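Local coordinates for protein glucosamine kinase (Streptacidiphilus jiangxiensis, PDB 6HWJ) that catalyses the ATP-dependent, magnesium-requiring phosphorylation of D-glucosamine to D-glucosamine 6-phosphate and acts more weakly on glucose, at residues A[81-86]-A[132-137]; A[45-50]-A[168-173]; A[7-12]-A[60-65]; A[147-152]-A[178-183]; A[16-21]-A[27-32]. One frame throughout, in Å; residues are numbered along the deposited sequence.

Contact 1 (A[81-86]-A[132-137]); sequences EHLVAA and VKWAVR
Leu83 and Val84 of helix 79-88 pack against Val132 and Trp134 of strand 130-134, and the touching groups are all apolar. Among the aliphatic contacts, Leu83 CD2 rests against Val132 CG1 at 3.8 Å. One helix position on, Val84 CG2 meets Val132 CG2 at 3.7 Å. Val132 thus divides its two methyls between two successive helix residues: CG1, anti to the backbone N (chi1 174°), serves Leu83, while CG2 serves Val84.

The aromatic part is the far rim of Trp134. Its six-membered ring meets Leu83 CD2 obliquely, with CH2 3.9 Å from that methyl, the leucine and the indole reaching in from opposite directions. Val132 CG1 lies over one face of the indole, offset toward the rim, so it touches both the ring and the leucine. Ala182 of strand 179-186 also packs on both Leu83 and Trp134.

Strand alternation turns Lys133 to the opposite side of the sheet, where it is inferred to bind ATP. With no hydrogen bond between the segments, helix and strand are joined by dispersion and by exclusion of water from a buried interface, which depends on shape and not on polar direction.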
# COMPACT_ATOMS: atom_id res chain seq x y z
N GLU A 81 19.85 6.03 12.75
CA GLU A 81 20.54 7.32 12.70
C GLU A 81 21.66 7.31 11.69
O GLU A 81 21.82 8.28 10.93
CB GLU A 81 21.07 7.61 14.12
CG GLU A 81 21.74 8.89 14.32
CD GLU A 81 22.13 9.05 15.80
OE1 GLU A 81 23.33 9.28 16.07
OE2 GLU A 81 21.23 8.90 16.66
N HIS A 82 22.46 6.24 11.66
CA HIS A 82 23.59 6.19 10.73
C HIS A 82 23.12 5.99 9.29
O HIS A 82 23.78 6.45 8.35
CB HIS A 82 24.56 5.09 11.14
CG HIS A 82 25.46 5.49 12.27
ND1 HIS A 82 24.99 5.72 13.55
CD2 HIS A 82 26.79 5.77 12.30
CE1 HIS A 82 25.99 6.10 14.32
NE2 HIS A 82 27.09 6.15 13.59
N LEU A 83 22.00 5.31 9.08
CA LEU A 83 21.46 5.24 7.73
C LEU A 83 21.03 6.62 7.26
O LEU A 83 21.32 7.02 6.12
CB LEU A 83 20.28 4.27 7.69
CG LEU A 83 19.58 4.20 6.31
CD1 LEU A 83 20.47 3.53 5.29
CD2 LEU A 83 18.26 3.47 6.42
N VAL A 84 20.36 7.38 8.11
CA VAL A 84 19.95 8.73 7.75
C VAL A 84 21.17 9.60 7.45
O VAL A 84 21.19 10.36 6.49
CB VAL A 84 19.08 9.33 8.85
CG1 VAL A 84 18.77 10.79 8.55
CG2 VAL A 84 17.79 8.52 8.98
N ALA A 85 22.24 9.45 8.25
CA ALA A 85 23.44 10.24 8.01
C ALA A 85 24.07 9.89 6.67
O ALA A 85 24.53 10.78 5.94
CB ALA A 85 24.45 10.04 9.16
N ALA A 86 24.08 8.60 6.30
CA ALA A 86 24.62 8.22 5.01
C ALA A 86 23.81 8.81 3.86
O ALA A 86 24.35 9.01 2.76
CB ALA A 86 24.65 6.69 4.87
N VAL A 132 12.41 5.65 9.68
CA VAL A 132 13.18 4.65 8.98
C VAL A 132 12.41 3.34 9.09
O VAL A 132 12.09 2.89 10.20
CB VAL A 132 14.58 4.49 9.56
CG1 VAL A 132 15.31 3.30 8.88
CG2 VAL A 132 15.38 5.77 9.45
N LYS A 133 12.11 2.74 7.96
CA LYS A 133 11.38 1.47 7.89
C LYS A 133 12.32 0.46 7.26
O LYS A 133 12.65 0.59 6.08
CB LYS A 133 10.10 1.62 7.08
CG LYS A 133 9.29 0.34 6.98
CD LYS A 133 7.99 0.59 6.22
CE LYS A 133 7.11 -0.66 6.18
NZ LYS A 133 5.90 -0.46 5.32
N TRP A 134 12.75 -0.53 8.06
CA TRP A 134 13.56 -1.62 7.56
C TRP A 134 12.67 -2.69 6.93
O TRP A 134 11.71 -3.15 7.55
CB TRP A 134 14.35 -2.28 8.69
CG TRP A 134 15.27 -1.38 9.44
CD1 TRP A 134 15.07 -0.88 10.70
CD2 TRP A 134 16.52 -0.87 8.99
NE1 TRP A 134 16.13 -0.09 11.06
CE2 TRP A 134 17.04 -0.07 10.03
CE3 TRP A 134 17.26 -1.02 7.82
CZ2 TRP A 134 18.25 0.59 9.92
CZ3 TRP A 134 18.47 -0.37 7.71
CH2 TRP A 134 18.96 0.43 8.76
N ALA A 135 13.00 -3.09 5.72
CA ALA A 135 12.49 -4.35 5.21
C ALA A 135 13.03 -5.43 6.14
O ALA A 135 14.06 -5.25 6.81
CB ALA A 135 12.93 -4.58 3.77
N VAL A 136 12.30 -6.52 6.25
CA VAL A 136 12.76 -7.64 7.08
C VAL A 136 12.99 -8.83 6.16
O VAL A 136 14.13 -9.12 5.75
CB VAL A 136 11.74 -7.95 8.19
CG1 VAL A 136 12.19 -9.16 9.00
CG2 VAL A 136 11.57 -6.74 9.08
N ARG A 137 11.92 -9.52 5.79
CA ARG A 137 12.03 -10.64 4.85
C ARG A 137 12.12 -10.09 3.43
O ARG A 137 11.35 -9.21 3.05
CB ARG A 137 10.83 -11.57 5.01
CG ARG A 137 10.86 -12.80 4.13
CD ARG A 137 12.01 -13.72 4.47
NE ARG A 137 11.98 -14.94 3.66
CZ ARG A 137 11.30 -16.04 3.98
NH1 ARG A 137 10.59 -16.09 5.11
NH2 ARG A 137 11.33 -17.10 3.18

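Contact 2 (A[45-50]-A[168-173]); sequences HAVGVV and GLLTLA
No ring lies between Val47 and Leu170 or between Val49 and Leu172, the two branched pairs that join strand 45-51 to strand 166-172; the flat groups stand at the margin. The indole of Trp134 meets Val47 there, its CZ3 packing against Val47 CG2. Farther off, at the start of the strand, the ring of His45 stacks with that of His82, while His45 ND1 is hydrogen-bonded to Thr79 OG1.

Within the interface the side chains meet tip to tip. Leu170 CD2 is set symmetrically into the fork of Val47, 4.0 Å from CG1 and the same distance from CG2. The leucine gets there because its CG is anti to the backbone N (chi1 173°), which turns CD2 to the valine across the interface. Two residues later in each strand a second, looser tip-to-tip pair follows, made by one methyl of each residue, Val49 CG2 standing 4.2 Å from Leu172 CD1.

The backbones stay well apart, with Val47 CA and Leu170 CA 9.6 Å from each other, and no hydrogen bond links them. Each strand is instead bonded within its own sheet: 45-51 lies between 34-42 and 57-65, and 166-172 between 98-102 and 179-186. Leu181 fills in beside both Val49 and Leu170, and Leu39 also touches Leu170. Two antiparallel sheets that bury alternate side chains against each other in this way form face-to-face beta packing, here the apolar core of the N-terminal part of the kinase.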
# COMPACT_ATOMS: atom_id res chain seq x y z
N HIS A 45 28.27 0.23 12.58
CA HIS A 45 26.92 0.06 12.08
C HIS A 45 26.93 -0.42 10.64
O HIS A 45 27.82 -0.08 9.85
CB HIS A 45 26.12 1.39 12.18
CG HIS A 45 25.93 1.85 13.58
ND1 HIS A 45 24.86 1.46 14.36
CD2 HIS A 45 26.68 2.66 14.37
CE1 HIS A 45 24.96 2.02 15.55
NE2 HIS A 45 26.05 2.74 15.59
N ALA A 46 25.92 -1.22 10.28
CA ALA A 46 25.84 -1.72 8.92
C ALA A 46 24.44 -2.21 8.60
O ALA A 46 23.60 -2.39 9.49
CB ALA A 46 26.85 -2.85 8.68
N VAL A 47 24.19 -2.39 7.30
CA VAL A 47 22.99 -3.05 6.80
C VAL A 47 23.45 -4.31 6.09
O VAL A 47 24.24 -4.24 5.14
CB VAL A 47 22.18 -2.17 5.86
CG1 VAL A 47 20.85 -2.88 5.51
CG2 VAL A 47 21.88 -0.80 6.48
N GLY A 48 22.98 -5.46 6.56
CA GLY A 48 23.35 -6.73 6.00
C GLY A 48 22.16 -7.31 5.24
O GLY A 48 21.01 -7.13 5.64
N VAL A 49 22.46 -7.99 4.14
CA VAL A 49 21.54 -8.89 3.47
C VAL A 49 22.03 -10.29 3.80
O VAL A 49 23.12 -10.70 3.38
CB VAL A 49 21.51 -8.65 1.96
CG1 VAL A 49 20.64 -9.69 1.28
CG2 VAL A 49 21.01 -7.23 1.67
N VAL A 50 21.26 -11.01 4.62
CA VAL A 50 21.69 -12.25 5.24
C VAL A 50 20.80 -13.37 4.75
O VAL A 50 19.58 -13.20 4.61
CB VAL A 50 21.69 -12.15 6.77
CG1 VAL A 50 22.19 -13.43 7.41
CG2 VAL A 50 22.55 -10.96 7.21
N GLY A 168 15.07 9.31 1.77
CA GLY A 168 15.98 8.43 1.07
C GLY A 168 15.41 7.03 0.94
O GLY A 168 14.46 6.65 1.63
N LEU A 169 16.05 6.28 0.05
CA LEU A 169 15.75 4.89 -0.19
C LEU A 169 17.05 4.10 -0.28
O LEU A 169 18.00 4.55 -0.92
CB LEU A 169 14.97 4.73 -1.50
CG LEU A 169 13.63 5.44 -1.56
CD1 LEU A 169 13.12 5.48 -2.98
CD2 LEU A 169 12.65 4.73 -0.63
N LEU A 170 17.07 2.93 0.36
CA LEU A 170 18.17 1.99 0.23
C LEU A 170 17.66 0.75 -0.48
O LEU A 170 16.72 0.10 0.00
CB LEU A 170 18.75 1.61 1.60
CG LEU A 170 19.80 0.50 1.57
CD1 LEU A 170 21.00 0.94 0.73
CD2 LEU A 170 20.24 0.10 2.97
N THR A 171 18.27 0.43 -1.62
CA THR A 171 17.87 -0.73 -2.40
C THR A 171 19.09 -1.57 -2.75
O THR A 171 20.23 -1.10 -2.75
CB THR A 171 17.14 -0.33 -3.70
OG1 THR A 171 18.01 0.48 -4.49
CG2 THR A 171 15.87 0.44 -3.37
N LEU A 172 18.82 -2.84 -3.05
CA LEU A 172 19.81 -3.79 -3.50
C LEU A 172 19.66 -3.91 -5.01
O LEU A 172 18.57 -4.19 -5.50
CB LEU A 172 19.59 -5.13 -2.81
CG LEU A 172 20.64 -6.24 -2.99
CD1 LEU A 172 21.90 -5.97 -2.20
CD2 LEU A 172 20.01 -7.57 -2.57
N ALA A 173 20.75 -3.68 -5.73
CA ALA A 173 20.71 -3.63 -7.19
C ALA A 173 20.69 -5.06 -7.72
O ALA A 173 21.73 -5.70 -7.83
CB ALA A 173 21.90 -2.85 -7.74

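Contact 3 (A[7-12]-A[60-65]); sequences ELVAAA and VPLVRD
Helix 5-11 covers the N-terminal antiparallel sheet, and its Leu8 and Val9 come down on Arg64 and Leu62 of strand 57-65. The outer half of this contact pairs a methyl with a cation. Leu8 CD1 sits over the centre of one face of the Arg64 guanidinium, 3.3 Å from CZ and 3.4 Å from NH1, and the two side chains cross at about a right angle. Arg64 achieves this with a chain extended from CG to NE, which carries the flat group out to the helix although its first bond leaves the strand at a slant. The approach is tight for a methyl on a flat surface, and it leaves the in-plane N-H groups to other partners. Arg64 NH1 donates to Pro3 O, and Trp5 makes a cation-pi contact with the same arginine, so the residue run from Pro3 into the first turn of the helix also surrounds the cation.

The inner half is aliphatic and more relaxed: Val9 CG2 faces Leu62 CD1 at 4.3 Å. Val9 also touches Val50 and Leu33, and Leu62 touches Leu16 and Val70, so this pair lies in a continuous buried layer, whereas Leu8 and Arg64 are partly exposed.

No hydrogen bond passes between helix and strand. The strand is held by its sheet neighbours, with Leu62 bonded to Ala46 and Val63 to Arg71. A short helix laid over one face of an antiparallel sheet, with aliphatic side chains beneath it and a strand arginine at the margin, is an alpha-on-beta layer, here closing one side of the N-terminal sheet.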
# COMPACT_ATOMS: atom_id res chain seq x y z
N GLU A 7 32.47 -13.07 8.68
CA GLU A 7 32.79 -14.03 9.73
C GLU A 7 31.93 -13.81 10.96
O GLU A 7 31.55 -14.76 11.64
CB GLU A 7 34.27 -13.94 10.11
CG GLU A 7 35.25 -14.26 9.00
CD GLU A 7 36.68 -13.94 9.41
OE1 GLU A 7 37.47 -14.88 9.63
OE2 GLU A 7 37.01 -12.74 9.53
N LEU A 8 31.65 -12.55 11.30
CA LEU A 8 30.79 -12.28 12.44
C LEU A 8 29.38 -12.83 12.20
O LEU A 8 28.77 -13.41 13.09
CB LEU A 8 30.73 -10.78 12.74
CG LEU A 8 31.96 -10.15 13.40
CD1 LEU A 8 31.79 -8.63 13.45
CD2 LEU A 8 32.22 -10.70 14.81
N VAL A 9 28.85 -12.64 10.99
CA VAL A 9 27.49 -13.09 10.72
C VAL A 9 27.45 -14.61 10.65
O VAL A 9 26.53 -15.25 11.17
CB VAL A 9 26.95 -12.44 9.43
CG1 VAL A 9 25.60 -13.02 9.05
CG2 VAL A 9 26.83 -10.93 9.61
N ALA A 10 28.46 -15.22 10.01
CA ALA A 10 28.50 -16.68 9.95
C ALA A 10 28.59 -17.30 11.34
O ALA A 10 28.07 -18.39 11.56
CB ALA A 10 29.70 -17.14 9.10
N ALA A 11 29.23 -16.61 12.29
CA ALA A 11 29.40 -17.15 13.63
C ALA A 11 28.28 -16.75 14.56
O ALA A 11 28.26 -17.20 15.71
CB ALA A 11 30.74 -16.70 14.22
N ALA A 12 27.35 -15.90 14.10
CA ALA A 12 26.32 -15.39 14.99
C ALA A 12 25.16 -16.38 15.10
O ALA A 12 24.91 -17.20 14.21
CB ALA A 12 25.82 -14.04 14.51
N VAL A 60 19.00 -7.02 7.55
CA VAL A 60 19.33 -6.98 8.97
C VAL A 60 20.12 -5.72 9.28
O VAL A 60 21.25 -5.59 8.79
CB VAL A 60 20.13 -8.23 9.39
CG1 VAL A 60 20.25 -8.24 10.91
CG2 VAL A 60 19.45 -9.51 8.89
N PRO A 61 19.58 -4.79 10.08
CA PRO A 61 20.43 -3.72 10.60
C PRO A 61 21.35 -4.29 11.66
O PRO A 61 20.90 -4.95 12.60
CB PRO A 61 19.42 -2.72 11.19
CG PRO A 61 18.28 -3.58 11.64
CD PRO A 61 18.22 -4.74 10.65
N LEU A 62 22.64 -4.05 11.50
CA LEU A 62 23.65 -4.69 12.32
C LEU A 62 24.46 -3.67 13.10
O LEU A 62 24.73 -2.55 12.64
CB LEU A 62 24.60 -5.53 11.46
CG LEU A 62 23.96 -6.74 10.79
CD1 LEU A 62 24.84 -7.17 9.62
CD2 LEU A 62 23.76 -7.89 11.77
N VAL A 63 24.87 -4.09 14.29
CA VAL A 63 25.77 -3.29 15.12
C VAL A 63 26.77 -4.22 15.77
O VAL A 63 26.42 -5.27 16.32
CB VAL A 63 24.98 -2.48 16.18
CG1 VAL A 63 24.35 -3.41 17.19
CG2 VAL A 63 25.90 -1.46 16.86
N ARG A 64 28.04 -3.85 15.71
CA ARG A 64 29.05 -4.59 16.44
C ARG A 64 28.93 -4.24 17.92
O ARG A 64 28.82 -3.07 18.29
CB ARG A 64 30.44 -4.29 15.89
CG ARG A 64 30.68 -4.94 14.52
CD ARG A 64 32.03 -4.57 13.92
NE ARG A 64 32.23 -5.10 12.57
CZ ARG A 64 33.23 -5.89 12.21
NH1 ARG A 64 34.16 -6.27 13.09
NH2 ARG A 64 33.30 -6.31 10.96
N ASP A 65 28.88 -5.26 18.78
CA ASP A 65 28.78 -5.07 20.22
C ASP A 65 29.81 -5.98 20.85
O ASP A 65 29.85 -7.17 20.55
CB ASP A 65 27.37 -5.40 20.73
CG ASP A 65 27.15 -4.95 22.18
OD1 ASP A 65 28.07 -5.13 23.01
OD2 ASP A 65 26.06 -4.43 22.50

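Contact 4 (A[147-152]-A[178-183]); sequences PAAQRI and PVLLAS
Ala148 and Ala149 open helix 148-157 against Leu180 of strand 179-186, an alpha-on-beta packing in the part of the kinase inferred to bind ATP. The branch of Leu180 is shared: CD2 touches Ala148 CB at 3.9 Å and CD1 touches Ala149 CB at 4.0 Å. These small side chains let the helix come close, leaving Ala149 CA and Leu180 CA only 5.8 Å apart.

Beside this apolar patch, Gln150 bends at chi2 (68°) to bring its amide back to the residue just before the strand. There NE2 donates to Pro178 O at 3.0 Å. The bond is far from straight, with an N-H...O angle of 138°, and the acceptor lies 29° out of the amide plane. NE2 also packs against the proline ring, 3.3 Å from Pro178 CD.

In the next shell, Ser146 OG binds the first helical N-H, that of Ala148, and Arg151 NE donates to Val297 O, tying the helix to a later part of the chain. Ala148 also touches Asp319, a ligand of the second magnesium. The strand is positioned by Ser183 pairing with Lys133 and by a classic beta bulge, where Leu181 and Ala182 both face Leu170; Ala182 O accepts a backbone hydrogen bond from Leu170 N.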
# COMPACT_ATOMS: atom_id res chain seq x y z
N PRO A 147 7.26 -3.16 -4.47
CA PRO A 147 7.69 -2.06 -5.35
C PRO A 147 7.76 -0.70 -4.67
O PRO A 147 7.92 0.30 -5.38
CB PRO A 147 6.60 -2.06 -6.42
CG PRO A 147 5.35 -2.37 -5.61
CD PRO A 147 5.81 -3.41 -4.58
N ALA A 148 7.62 -0.64 -3.35
CA ALA A 148 7.48 0.66 -2.68
C ALA A 148 8.62 1.62 -3.04
O ALA A 148 8.40 2.82 -3.18
CB ALA A 148 7.39 0.46 -1.17
N ALA A 149 9.84 1.11 -3.19
CA ALA A 149 10.96 1.99 -3.53
C ALA A 149 10.80 2.59 -4.93
O ALA A 149 11.14 3.76 -5.16
CB ALA A 149 12.28 1.22 -3.46
N GLN A 150 10.31 1.79 -5.88
CA GLN A 150 10.10 2.31 -7.23
C GLN A 150 8.93 3.29 -7.27
O GLN A 150 8.97 4.27 -8.01
CB GLN A 150 9.86 1.16 -8.21
CG GLN A 150 11.11 0.33 -8.50
CD GLN A 150 11.58 -0.46 -7.29
OE1 GLN A 150 10.78 -1.08 -6.59
NE2 GLN A 150 12.89 -0.45 -7.05
N ARG A 151 7.89 3.03 -6.49
CA ARG A 151 6.75 3.95 -6.45
C ARG A 151 7.15 5.29 -5.83
O ARG A 151 6.88 6.35 -6.41
CB ARG A 151 5.60 3.33 -5.65
CG ARG A 151 5.09 2.01 -6.24
CD ARG A 151 4.37 2.17 -7.55
NE ARG A 151 4.02 0.86 -8.11
CZ ARG A 151 4.88 0.06 -8.75
NH1 ARG A 151 6.13 0.42 -8.94
NH2 ARG A 151 4.48 -1.11 -9.19
N ILE A 152 7.79 5.26 -4.66
CA ILE A 152 8.15 6.49 -3.97
C ILE A 152 9.11 7.32 -4.81
O ILE A 152 8.94 8.53 -4.96
CB ILE A 152 8.72 6.18 -2.57
CG1 ILE A 152 7.62 5.60 -1.68
CG2 ILE A 152 9.29 7.46 -1.95
CD1 ILE A 152 8.11 4.99 -0.38
N PRO A 178 15.07 -2.87 -8.33
CA PRO A 178 15.87 -2.85 -7.10
C PRO A 178 15.03 -3.29 -5.91
O PRO A 178 13.85 -2.95 -5.80
CB PRO A 178 16.30 -1.39 -6.99
CG PRO A 178 16.36 -0.92 -8.42
CD PRO A 178 15.23 -1.63 -9.12
N VAL A 179 15.63 -4.10 -5.06
CA VAL A 179 14.96 -4.68 -3.91
C VAL A 179 15.03 -3.69 -2.75
O VAL A 179 16.12 -3.26 -2.37
CB VAL A 179 15.63 -6.02 -3.52
CG1 VAL A 179 15.08 -6.54 -2.19
CG2 VAL A 179 15.43 -7.05 -4.63
N LEU A 180 13.88 -3.37 -2.18
CA LEU A 180 13.82 -2.41 -1.09
C LEU A 180 14.39 -3.02 0.19
O LEU A 180 13.97 -4.10 0.62
CB LEU A 180 12.38 -1.98 -0.84
CG LEU A 180 12.09 -1.16 0.42
CD1 LEU A 180 12.76 0.21 0.36
CD2 LEU A 180 10.59 -0.97 0.61
N LEU A 181 15.33 -2.30 0.80
CA LEU A 181 15.90 -2.68 2.08
C LEU A 181 15.49 -1.73 3.19
O LEU A 181 15.30 -2.19 4.33
CB LEU A 181 17.42 -2.73 1.99
CG LEU A 181 18.03 -3.59 0.89
CD1 LEU A 181 19.57 -3.54 0.98
CD2 LEU A 181 17.53 -5.01 0.95
N ALA A 182 15.35 -0.44 2.88
CA ALA A 182 14.97 0.57 3.87
C ALA A 182 14.46 1.81 3.16
O ALA A 182 14.97 2.20 2.11
CB ALA A 182 16.14 0.96 4.78
N SER A 183 13.46 2.44 3.76
CA SER A 183 12.95 3.73 3.32
C SER A 183 13.02 4.71 4.49
O SER A 183 12.90 4.31 5.66
CB SER A 183 11.52 3.63 2.80
OG SER A 183 10.67 3.11 3.81

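Contact 5 (A[16-21]-A[27-32]); sequences LVLPSG and VAVPGP
Torsions about the first side-chain bonds of Val17 and Val29 decide how these residues and Leu18 meet. In Val17 (chi1 -55°) CG2 falls in the crowded position between the backbone N and the carbonyl carbon, and it is this methyl that faces the other segment. It lies 4.1 Å from both CG1 and CG2 of Val29, fitting against the fork of that residue as the two side chains cross at a slant. Val29 keeps CG1 anti to its N (chi1 175°), which places CG2 against Leu18.

That second methyl does most of the work. Val29 CG2 is 3.8 Å from Leu18 CD1 and 4.0 Å from Leu18 CD2, with Leu18 CG at 3.9 Å, so it nestles against the isopropyl end of the leucine while the two side chains slide past each other in opposite directions.

The interface contains no hydrogen bond. A type I beta turn starting at Leu18 and ending at Gly21, closed by Gly21 N on Leu18 O at 3.1 Å, bends the chain away from here. Val17 and Leu18 also rest on Trp58, and Val17 on Val60, both from strand 57-65, while Val29 additionally touches Ser52. This is a small hydrophobic cluster of an excursion without regular strands, by which the connection from helix 5-11 to strand 34-42 folds back on itself beside the N-terminal sheet.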
# COMPACT_ATOMS: atom_id res chain seq x y z
N LEU A 16 19.82 -13.77 14.83
CA LEU A 16 20.25 -12.44 14.43
C LEU A 16 19.27 -11.79 13.46
O LEU A 16 19.02 -10.59 13.53
CB LEU A 16 21.63 -12.53 13.80
CG LEU A 16 22.30 -11.24 13.32
CD1 LEU A 16 22.72 -10.38 14.50
CD2 LEU A 16 23.50 -11.59 12.46
N VAL A 17 18.70 -12.58 12.53
CA VAL A 17 17.88 -11.98 11.47
C VAL A 17 16.49 -11.58 11.94
O VAL A 17 15.75 -10.96 11.16
CB VAL A 17 17.73 -12.93 10.26
CG1 VAL A 17 19.09 -13.38 9.72
CG2 VAL A 17 16.88 -14.12 10.63
N LEU A 18 16.10 -11.88 13.21
CA LEU A 18 14.71 -11.66 13.64
C LEU A 18 14.55 -10.35 14.40
O LEU A 18 15.28 -10.11 15.39
CB LEU A 18 14.26 -12.82 14.53
CG LEU A 18 14.15 -14.18 13.85
CD1 LEU A 18 13.80 -15.27 14.86
CD2 LEU A 18 13.14 -14.16 12.73
N PRO A 19 13.60 -9.49 14.01
CA PRO A 19 13.38 -8.26 14.79
C PRO A 19 13.02 -8.51 16.24
O PRO A 19 13.52 -7.82 17.14
CB PRO A 19 12.23 -7.56 14.04
CG PRO A 19 12.27 -8.13 12.68
CD PRO A 19 12.72 -9.55 12.84
N SER A 20 12.14 -9.48 16.50
CA SER A 20 11.70 -9.79 17.85
C SER A 20 12.64 -10.75 18.58
O SER A 20 12.29 -11.23 19.67
CB SER A 20 10.28 -10.37 17.83
OG SER A 20 10.23 -11.57 17.08
N GLY A 21 13.81 -11.04 18.01
CA GLY A 21 14.80 -11.84 18.69
C GLY A 21 14.55 -13.33 18.59
O GLY A 21 13.62 -13.81 17.92
N VAL A 27 11.71 -24.14 16.73
CA VAL A 27 11.44 -23.59 15.41
C VAL A 27 12.42 -22.47 15.10
O VAL A 27 12.05 -21.45 14.50
CB VAL A 27 9.98 -23.10 15.29
CG1 VAL A 27 9.02 -24.28 15.30
CG2 VAL A 27 9.66 -22.12 16.42
N ALA A 28 13.68 -22.65 15.49
CA ALA A 28 14.67 -21.59 15.33
C ALA A 28 15.03 -21.41 13.86
O ALA A 28 14.91 -22.33 13.04
CB ALA A 28 15.93 -21.91 16.14
N VAL A 29 15.48 -20.21 13.53
CA VAL A 29 16.03 -19.95 12.19
C VAL A 29 17.19 -20.90 11.95
O VAL A 29 18.12 -20.98 12.79
CB VAL A 29 16.49 -18.49 12.08
CG1 VAL A 29 17.17 -18.25 10.73
CG2 VAL A 29 15.30 -17.55 12.26
N PRO A 30 17.21 -21.65 10.84
CA PRO A 30 18.28 -22.63 10.65
C PRO A 30 19.58 -21.95 10.25
O PRO A 30 19.60 -21.04 9.41
CB PRO A 30 17.75 -23.53 9.53
CG PRO A 30 16.83 -22.65 8.75
CD PRO A 30 16.25 -21.64 9.72
N GLY A 31 20.66 -22.39 10.87
CA GLY A 31 21.97 -21.86 10.61
C GLY A 31 22.82 -22.85 9.85
O GLY A 31 22.40 -23.98 9.57
N PRO A 32 24.06 -22.46 9.51
CA PRO A 32 24.61 -21.14 9.86
C PRO A 32 24.13 -20.06 8.90
O PRO A 32 23.67 -20.39 7.80
CB PRO A 32 26.12 -21.35 9.73
CG PRO A 32 26.24 -22.36 8.62
CD PRO A 32 25.01 -23.27 8.73

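Overall arrangement
All five contacts lie in the N-terminal half of the chain. Contact 5 is nested inside the loop closed by contact 3, whereas contacts 2 and 3 interleave, as do contacts 2 and 4; contact 1 falls inside contact 2. The centres of contacts 1 and 2 are about 8 Å apart, and those of contacts 3 and 4 about 24 Å. Contact 3 lies on the sheet containing strands 45-51 and 57-65, and contact 5 packs beside it; contacts 1 and 4 involve neighbouring strands, 130-134 and 179-186, of the second sheet, and contact 2 joins the two sheets. A continuous core thus runs from the N-terminal helix to the sheet carrying Lys133, inferred to bind ATP.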